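Local atomic coordinates of cytochrome CH (Methylobacterium extorquens, PDB entry 1QN2), a protein that carries a covalently bound heme c and probably shuttles electrons as a soluble class I cytochrome c in the metabolism of a methylotrophic bacterium. Residues A[59-64]-A[70-75]. Numbering follows the deposited sequence.
Sequences QADLKQ and KKKVPG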
loop_
_atom_site.group_PDB
_atom_site.type_symbol
_atom_site.label_atom_id
_atom_site.label_comp_id
_atom_site.label_asym_id
_atom_site.label_seq_id
_atom_site.Cartn_x
_atom_site.Cartn_y
_atom_site.Cartn_z
ATOM N N GLN A 59 7.483 -7.731 -0.500
ATOM C CA GLN A 59 7.214 -7.433 -1.908
ATOM C C GLN A 59 6.101 -8.287 -2.482
ATOM O O GLN A 59 5.264 -7.806 -3.255
ATOM C CB GLN A 59 8.499 -7.603 -2.729
ATOM C CG GLN A 59 9.652 -8.188 -1.922
ATOM C CD GLN A 59 10.275 -7.170 -0.988
ATOM O OE1 GLN A 59 10.867 -6.187 -1.434
ATOM N NE2 GLN A 59 10.145 -7.402 0.313
ATOM N N ALA A 60 6.082 -9.563 -2.118
ATOM C CA ALA A 60 5.082 -10.501 -2.591
ATOM C C ALA A 60 3.675 -10.077 -2.201
ATOM O O ALA A 60 2.789 -10.008 -3.051
ATOM C CB ALA A 60 5.382 -11.906 -2.100
ATOM N N ASP A 61 3.459 -9.796 -0.917
ATOM C CA ASP A 61 2.123 -9.383 -0.499
ATOM C C ASP A 61 1.747 -8.031 -1.060
ATOM O O ASP A 61 0.596 -7.820 -1.477
ATOM C CB ASP A 61 1.983 -9.433 1.016
ATOM C CG ASP A 61 1.951 -10.866 1.528
ATOM O OD1 ASP A 61 1.393 -11.720 0.805
ATOM O OD2 ASP A 61 2.471 -11.139 2.627
ATOM N N LEU A 62 2.687 -7.081 -1.097
ATOM C CA LEU A 62 2.333 -5.761 -1.644
ATOM C C LEU A 62 1.928 -5.885 -3.107
ATOM O O LEU A 62 1.053 -5.193 -3.623
ATOM C CB LEU A 62 3.556 -4.826 -1.540
ATOM C CG LEU A 62 3.769 -4.179 -0.167
ATOM C CD1 LEU A 62 5.032 -3.324 -0.131
ATOM C CD2 LEU A 62 2.545 -3.355 0.226
ATOM N N LYS A 63 2.599 -6.799 -3.803
ATOM C CA LYS A 63 2.295 -6.983 -5.228
ATOM C C LYS A 63 0.827 -7.393 -5.391
ATOM O O LYS A 63 0.095 -6.817 -6.185
ATOM C CB LYS A 63 3.188 -8.095 -5.798
ATOM C CG LYS A 63 4.051 -7.691 -6.973
ATOM C CD LYS A 63 5.342 -8.507 -6.961
ATOM C CE LYS A 63 6.126 -8.351 -8.254
ATOM N NZ LYS A 63 7.196 -9.382 -8.368
ATOM N N GLN A 64 0.421 -8.403 -4.622
ATOM C CA GLN A 64 -0.974 -8.848 -4.737
ATOM C C GLN A 64 -1.942 -7.773 -4.290
ATOM O O GLN A 64 -2.944 -7.516 -4.954
ATOM C CB GLN A 64 -1.171 -10.148 -3.961
ATOM C CG GLN A 64 -0.205 -11.221 -4.500
ATOM C CD GLN A 64 -0.323 -12.534 -3.759
ATOM O OE1 GLN A 64 -1.058 -12.653 -2.779
ATOM N NE2 GLN A 64 0.412 -13.538 -4.225
ATOM N N LYS A 70 -9.263 -5.612 -2.612
ATOM C CA LYS A 70 -10.359 -6.396 -2.068
ATOM C C LYS A 70 -10.221 -7.876 -2.262
ATOM O O LYS A 70 -10.781 -8.667 -1.487
ATOM C CB LYS A 70 -11.711 -5.873 -2.521
ATOM C CG LYS A 70 -11.987 -6.138 -4.002
ATOM C CD LYS A 70 -13.223 -5.368 -4.448
ATOM C CE LYS A 70 -13.589 -5.700 -5.885
ATOM N NZ LYS A 70 -14.499 -4.680 -6.475
ATOM N N LYS A 71 -9.485 -8.333 -3.274
ATOM C CA LYS A 71 -9.359 -9.793 -3.426
ATOM C C LYS A 71 -8.303 -10.320 -2.460
ATOM O O LYS A 71 -8.360 -11.456 -2.005
ATOM C CB LYS A 71 -8.976 -10.131 -4.866
ATOM C CG LYS A 71 -8.469 -11.549 -5.060
ATOM C CD LYS A 71 -7.661 -11.651 -6.345
ATOM C CE LYS A 71 -7.119 -13.053 -6.557
ATOM N NZ LYS A 71 -7.332 -13.532 -7.950
ATOM N N LYS A 72 -7.328 -9.471 -2.147
ATOM C CA LYS A 72 -6.249 -9.867 -1.226
ATOM C C LYS A 72 -6.757 -9.830 0.213
ATOM O O LYS A 72 -6.435 -10.668 1.054
ATOM C CB LYS A 72 -5.100 -8.836 -1.367
ATOM C CG LYS A 72 -3.921 -9.123 -0.438
ATOM C CD LYS A 72 -3.407 -10.537 -0.691
ATOM C CE LYS A 72 -2.092 -10.737 0.054
ATOM N NZ LYS A 72 -1.562 -12.103 -0.216
ATOM N N VAL A 73 -7.562 -8.812 0.487
ATOM C CA VAL A 73 -8.110 -8.664 1.840
ATOM C C VAL A 73 -9.589 -8.304 1.767
ATOM O O VAL A 73 -9.987 -7.149 1.891
ATOM C CB VAL A 73 -7.360 -7.576 2.633
ATOM C CG1 VAL A 73 -8.021 -7.448 4.024
ATOM C CG2 VAL A 73 -5.889 -8.001 2.844
ATOM N N PRO A 74 -10.418 -9.337 1.549
ATOM C CA PRO A 74 -11.857 -9.044 1.473
ATOM C C PRO A 74 -12.303 -8.265 2.705
ATOM O O PRO A 74 -12.001 -8.634 3.838
ATOM C CB PRO A 74 -12.494 -10.436 1.454
ATOM C CG PRO A 74 -11.429 -11.292 0.821
ATOM C CD PRO A 74 -10.115 -10.768 1.432
ATOM N N GLY A 75 -13.014 -7.173 2.449
ATOM C CA GLY A 75 -13.494 -6.335 3.519
ATOM C C GLY A 75 -12.617 -5.146 3.849
ATOM O O GLY A 75 -12.949 -4.385 4.762
#
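A polar surface contact, in which Lys-72 reaches Asp-61 and Gln-64, ties helix 59-67 to the short helix 69-72 that follows it. The ammonium group of Lys-72 sits between the two acceptors, which are about one helical turn apart. Its bond to Gln-64 is the shorter, with NZ 2.7 Å from OE1 at a C=O...donor angle of 149° and tilted away from the amide carbonyl plane. The salt bridge is longer: NZ lies 3.1 Å from OD1 of Asp-61 and approaches from above the carboxylate plane. The Lys-72 chain leaves its backbone with chi1 at 179°, bends at chi2 (56°) and runs extended beyond, which carries NZ across to helix 59-67; on the way its CD passes 4.0 Å from CB of Gln-64. Lys-72 also touches Trp-65 of that helix and Leu-55. A methionine in its place would probably leave the Asp-61 carboxylate without its cationic mate and the Gln-64 amide freer to turn. Whereas Asp-61 and Gln-64 both bond to Lys-72, Leu-62 points away from this contact and touches the heme and Ile-93 of helix 86-98. The polar bridge thus joins successive helices on the outside of the all-helical class I cytochrome c fold, which wraps round its heme.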